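Local atomic coordinates of gamma-glutamyl-gamma-aminobutyraldehyde dehydrogenase (Burkholderia cenocepacia, PDB entry 4LIH), a protein that probably oxidises aldehydes such as gamma-glutamyl-gamma-aminobutyraldehyde to the corresponding acids with NAD(P)+, as a member of the aldehyde dehydrogenase family. Residues 91-96 with 140-145. Numbering follows the deposited sequence.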
loop_
_atom_site.group_PDB
_atom_site.type_symbol
_atom_site.label_atom_id
_atom_site.label_comp_id
_atom_site.label_asym_id
_atom_site.label_seq_id
_atom_site.Cartn_x
_atom_site.Cartn_y
_atom_site.Cartn_z
ATOM N N ARG A 91 14.541 8.204 16.350
ATOM C CA ARG A 91 13.289 8.365 17.123
ATOM C C ARG A 91 12.734 7.023 17.608
ATOM O O ARG A 91 12.239 6.918 18.684
ATOM C CB ARG A 91 12.160 8.994 16.297
ATOM C CG ARG A 91 12.267 10.479 16.175
ATOM C CD ARG A 91 10.893 11.093 15.967
ATOM N NE ARG A 91 10.294 10.590 14.764
ATOM C CZ ARG A 91 10.657 10.886 13.528
ATOM N NH1 ARG A 91 11.634 11.765 13.267
ATOM N NH2 ARG A 91 10.019 10.328 12.542
ATOM N N LYS A 92 12.828 6.012 16.769
ATOM C CA LYS A 92 12.381 4.669 17.147
ATOM C C LYS A 92 13.173 4.202 18.377
ATOM O O LYS A 92 12.590 3.599 19.280
ATOM C CB LYS A 92 12.570 3.675 16.021
ATOM C CG LYS A 92 12.493 2.233 16.480
ATOM C CD LYS A 92 12.635 1.244 15.304
ATOM C CE LYS A 92 13.972 1.309 14.577
ATOM N NZ LYS A 92 14.157 0.115 13.722
ATOM N N ALA A 93 14.475 4.484 18.398
ATOM C CA ALA A 93 15.298 4.001 19.504
ATOM C C ALA A 93 14.883 4.672 20.831
ATOM O O ALA A 93 14.740 3.989 21.836
ATOM C CB ALA A 93 16.784 4.205 19.237
ATOM N N VAL A 94 14.654 5.977 20.819
ATOM C CA VAL A 94 14.173 6.684 22.028
ATOM C C VAL A 94 12.820 6.152 22.513
ATOM O O VAL A 94 12.667 5.867 23.682
ATOM C CB VAL A 94 14.145 8.207 21.823
ATOM C CG1 VAL A 94 13.479 8.927 22.980
ATOM C CG2 VAL A 94 15.558 8.727 21.611
ATOM N N LEU A 95 11.855 5.998 21.611
ATOM C CA LEU A 95 10.548 5.508 22.001
ATOM C C LEU A 95 10.606 4.071 22.548
ATOM O O LEU A 95 9.964 3.768 23.538
ATOM C CB LEU A 95 9.532 5.647 20.857
ATOM C CG LEU A 95 9.254 7.083 20.429
ATOM C CD1 LEU A 95 8.522 7.063 19.084
ATOM C CD2 LEU A 95 8.451 7.831 21.495
ATOM N N LEU A 96 11.384 3.196 21.923
ATOM C CA LEU A 96 11.634 1.881 22.503
ATOM C C LEU A 96 12.197 1.949 23.936
ATOM O O LEU A 96 11.763 1.178 24.820
ATOM C CB LEU A 96 12.542 1.016 21.585
ATOM C CG LEU A 96 11.906 0.568 20.265
ATOM C CD1 LEU A 96 12.862 -0.367 19.474
ATOM C CD2 LEU A 96 10.652 -0.135 20.581
ATOM N N ALA A 140 6.740 3.041 17.309
ATOM C CA ALA A 140 8.170 3.214 17.186
ATOM C C ALA A 140 8.668 2.314 16.075
ATOM O O ALA A 140 9.423 2.733 15.178
ATOM C CB ALA A 140 8.870 2.843 18.485
ATOM N N GLU A 141 8.234 1.065 16.127
ATOM C CA GLU A 141 8.694 0.057 15.161
ATOM C C GLU A 141 8.137 0.314 13.755
ATOM O O GLU A 141 8.656 -0.195 12.785
ATOM C CB GLU A 141 8.240 -1.328 15.621
ATOM C CG GLU A 141 9.007 -1.905 16.795
ATOM C CD GLU A 141 8.412 -3.223 17.301
ATOM O OE1 GLU A 141 7.273 -3.550 16.949
ATOM O OE2 GLU A 141 9.085 -3.977 18.032
ATOM N N ALA A 142 7.048 1.064 13.650
ATOM C CA ALA A 142 6.478 1.398 12.332
ATOM C C ALA A 142 7.163 2.574 11.625
ATOM O O ALA A 142 7.049 2.682 10.400
ATOM C CB ALA A 142 5.007 1.677 12.490
ATOM N N ILE A 143 7.857 3.430 12.377
ATOM C CA ILE A 143 8.422 4.693 11.877
ATOM C C ILE A 143 9.282 4.519 10.655
ATOM O O ILE A 143 9.327 5.419 9.764
ATOM C CB ILE A 143 9.364 5.413 12.918
ATOM C CG1 ILE A 143 8.593 6.027 14.075
ATOM C CG2 ILE A 143 10.109 6.587 12.271
ATOM C CD1 ILE A 143 9.525 6.463 15.208
ATOM N N ASP A 144 10.030 3.420 10.626
ATOM C CA ASP A 144 11.032 3.199 9.543
ATOM C C ASP A 144 10.638 2.099 8.586
ATOM O O ASP A 144 11.504 1.564 7.892
ATOM C CB ASP A 144 12.454 3.023 10.122
ATOM C CG ASP A 144 12.637 1.765 10.970
ATOM O OD1 ASP A 144 11.649 1.175 11.412
ATOM O OD2 ASP A 144 13.815 1.345 11.186
ATOM N N LYS A 145 9.317 1.776 8.521
ATOM C CA LYS A 145 8.816 0.717 7.645
ATOM C C LYS A 145 7.880 1.223 6.526
ATOM O O LYS A 145 7.659 0.529 5.514
ATOM C CB LYS A 145 8.051 -0.366 8.433
ATOM C CG LYS A 145 8.733 -0.949 9.671
ATOM C CD LYS A 145 10.001 -1.648 9.342
ATOM C CE LYS A 145 10.658 -2.316 10.543
ATOM N NZ LYS A 145 10.932 -1.357 11.628
#
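K92 reaches across the end of helix 121-142 and forms a salt bridge with D144, its NZ 2.8 Å from D144 OD2. The ammonium comes from the syn side but lies 31° out of the carboxylate plane. A long lysine suits this place: its CG, anti to the backbone N (chi1 164°), starts a methylene chain that passes 3.4 Å from A140 O at CG, and a bend at chi3 turns the amine to the acid. An aspartate offers one oxygen to each lysine, and D144 OD1 takes K145 NZ at 2.6 Å. The two NZ atoms of K92 and K145 stand 4.1 Å apart, a closeness probably offset by D144 together with E141 of the second subunit. K145 NZ also donates to E141 O in the carbonyl plane.

Beside this network the two segments meet through small and branched apolar groups. The methyl of A140 is short enough to let K92 CA and A140 CA close to 4.5 Å, and it packs against L95 CB and L96 CD2. I143 CD1 touches R91 CB and L95 CD1 and lies closest to K92 N. Branched apolar ends suit L95 and I143, which both also touch A191; R91 NE donates a hydrogen bond to A191 O.

E141 OE1 forms salt bridges with K92 and K145 of the second subunit, and reciprocally, so the network spans the interface. Helix 88-104 packs on the C-terminal end of helix 121-142, beside helix 178-191, and the chain runs on from K145 to strand 148-150.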